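Local coordinates for protein acetyltransferase, GNAT family (Streptococcus pneumoniae, PDB 2ATR) that is of unknown function but, as a GNAT-family protein, probably transfers an acetyl group from acetyl-CoA to a substrate not yet identified, at residues 69-74 with 86-90. Numbering follows the deposited sequence.
Sequences VQDLIV and SLMKE
Leu-72 reaches from the strand toward the helix and divides its two methyls between successive helix residues. Its CD1 meets CD1 of Leu-87 at 3.9 Å and lies nearly as close to that residue's CB, whereas its CD2 rests 3.8 Å from CG of Met-88. With CG anti to the backbone N (chi1 -179°), the fork extends outward from the strand, one methyl toward each helix residue. Leu-72 and Met-88, a selenomethionine, run across one another at about a right angle. Although the first bond of Met-88 does not aim at the strand, bends at chi2 (-73°) and chi3 curl the chain round, and its SE settles against Val-69, 4.0 Å from both CG1 and CG2. Leu-87 extends in the other direction along the strand: its CD1 lies 4.0 Å from the carbonyl O of Ile-73 and 4.3 Å from CG2 of Val-74. No hydrogen bond spans the interface, and the side chains that meet across it are apolar.

Further out, Phe-114 and Tyr-115 of helix 109-117 touch both Leu-72 and Met-88, and Ile-4 of strand 2-7 packs on Leu-87. OD2 of Asp-71, directed away from the helix, forms a salt bridge with Arg-58 NE and a hydrogen bond with Tyr-19 OH. A classic beta bulge, in which Gln-70 and Asp-71 lie opposite Arg-58, separates Val-69 from Leu-72, and both of these point to the helix.

The strand and helix axes come within 10.0 Å and run roughly antiparallel, at 145°. This is the first half of a beta-alpha-beta crossover, in which helix 83-92 packs on the sheet and links strand 66-74 to the parallel strand 100-102, as in the central acetyl-CoA-binding part of the GNAT fold.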
loop_
_atom_site.group_PDB
_atom_site.type_symbol
_atom_site.label_atom_id
_atom_site.label_comp_id
_atom_site.label_asym_id
_atom_site.label_seq_id
_atom_site.Cartn_x
_atom_site.Cartn_y
_atom_site.Cartn_z
ATOM N N VAL A 69 -1.396 5.294 -2.257
ATOM C CA VAL A 69 -1.200 3.909 -1.796
ATOM C C VAL A 69 0.234 3.910 -1.280
ATOM O O VAL A 69 1.197 3.885 -2.063
ATOM C CB VAL A 69 -1.372 2.796 -2.915
ATOM C CG1 VAL A 69 -1.014 1.387 -2.306
ATOM C CG2 VAL A 69 -2.811 2.731 -3.450
ATOM N N GLN A 70 0.382 4.060 0.031
ATOM C CA GLN A 70 1.710 4.270 0.617
ATOM C C GLN A 70 2.483 2.950 0.826
ATOM O O GLN A 70 3.633 2.819 0.368
ATOM C CB GLN A 70 1.568 5.077 1.892
ATOM C CG GLN A 70 2.863 5.287 2.704
ATOM C CD GLN A 70 3.989 5.926 1.874
ATOM O OE1 GLN A 70 3.736 6.655 0.925
ATOM N NE2 GLN A 70 5.222 5.601 2.206
ATOM N N ASP A 71 1.869 1.961 1.469
ATOM C CA ASP A 71 2.510 0.624 1.637
ATOM C C ASP A 71 1.580 -0.408 1.068
ATOM O O ASP A 71 0.352 -0.358 1.314
ATOM C CB ASP A 71 2.795 0.244 3.122
ATOM C CG ASP A 71 3.690 1.233 3.848
ATOM O OD1 ASP A 71 4.649 1.784 3.249
ATOM O OD2 ASP A 71 3.451 1.439 5.057
ATOM N N LEU A 72 2.119 -1.303 0.261
ATOM C CA LEU A 72 1.436 -2.526 -0.115
ATOM C C LEU A 72 2.422 -3.695 0.021
ATOM O O LEU A 72 3.407 -3.792 -0.743
ATOM C CB LEU A 72 0.902 -2.473 -1.541
ATOM C CG LEU A 72 0.127 -3.694 -2.057
ATOM C CD1 LEU A 72 -1.099 -3.981 -1.158
ATOM C CD2 LEU A 72 -0.324 -3.518 -3.515
ATOM N N ILE A 73 2.167 -4.565 0.985
ATOM C CA ILE A 73 3.128 -5.627 1.304
ATOM C C ILE A 73 2.380 -6.927 1.383
ATOM O O ILE A 73 1.349 -6.995 2.051
ATOM C CB ILE A 73 3.849 -5.399 2.665
ATOM C CG1 ILE A 73 4.635 -4.095 2.643
ATOM C CG2 ILE A 73 4.792 -6.571 2.982
ATOM C CD1 ILE A 73 5.135 -3.661 3.973
ATOM N N VAL A 74 2.857 -7.931 0.651
ATOM C CA VAL A 74 2.515 -9.323 0.912
ATOM C C VAL A 74 3.852 -10.081 1.185
ATOM O O VAL A 74 4.893 -9.809 0.538
ATOM C CB VAL A 74 1.762 -9.975 -0.243
ATOM C CG1 VAL A 74 1.361 -11.428 0.125
ATOM C CG2 VAL A 74 0.509 -9.199 -0.588
ATOM N N SER A 86 -6.940 -8.152 -3.486
ATOM C CA SER A 86 -7.895 -8.077 -2.422
ATOM C C SER A 86 -7.647 -6.880 -1.555
ATOM O O SER A 86 -8.573 -6.142 -1.291
ATOM C CB SER A 86 -7.829 -9.377 -1.588
ATOM O OG SER A 86 -8.138 -10.446 -2.452
ATOM N N LEU A 87 -6.393 -6.705 -1.113
ATOM C CA LEU A 87 -5.997 -5.555 -0.264
ATOM C C LEU A 87 -6.342 -4.182 -0.946
ATOM O O LEU A 87 -6.977 -3.306 -0.341
ATOM C CB LEU A 87 -4.515 -5.636 0.071
ATOM C CG LEU A 87 -4.114 -6.693 1.141
ATOM C CD1 LEU A 87 -2.565 -6.732 1.220
ATOM C CD2 LEU A 87 -4.719 -6.317 2.498
HETATM N N MSE A 88 -5.954 -4.085 -2.209
HETATM C CA MSE A 88 -6.211 -2.924 -3.069
HETATM C C MSE A 88 -7.725 -2.649 -3.230
HETATM O O MSE A 88 -8.204 -1.527 -3.033
HETATM C CB MSE A 88 -5.502 -3.146 -4.437
HETATM C CG MSE A 88 -3.947 -2.850 -4.426
HETATM SE SE MSE A 88 -3.467 -1.089 -4.337
HETATM C CE MSE A 88 -3.873 -0.643 -6.060
ATOM N N LYS A 89 -8.484 -3.679 -3.576
ATOM C CA LYS A 89 -9.945 -3.510 -3.787
ATOM C C LYS A 89 -10.688 -3.100 -2.532
ATOM O O LYS A 89 -11.499 -2.156 -2.590
ATOM C CB LYS A 89 -10.561 -4.741 -4.472
ATOM C CG LYS A 89 -10.028 -4.963 -5.897
ATOM C CD LYS A 89 -10.470 -6.338 -6.483
ATOM C CE LYS A 89 -9.847 -6.608 -7.816
ATOM N NZ LYS A 89 -10.001 -5.463 -8.793
ATOM N N GLU A 90 -10.372 -3.710 -1.388
ATOM C CA GLU A 90 -10.985 -3.260 -0.104
ATOM C C GLU A 90 -10.582 -1.867 0.376
ATOM O O GLU A 90 -11.447 -1.074 0.807
ATOM C CB GLU A 90 -10.762 -4.239 1.044
ATOM C CG GLU A 90 -11.317 -5.650 0.784
ATOM C CD GLU A 90 -12.826 -5.658 0.490
ATOM O OE1 GLU A 90 -13.569 -4.868 1.116
ATOM O OE2 GLU A 90 -13.262 -6.445 -0.389
#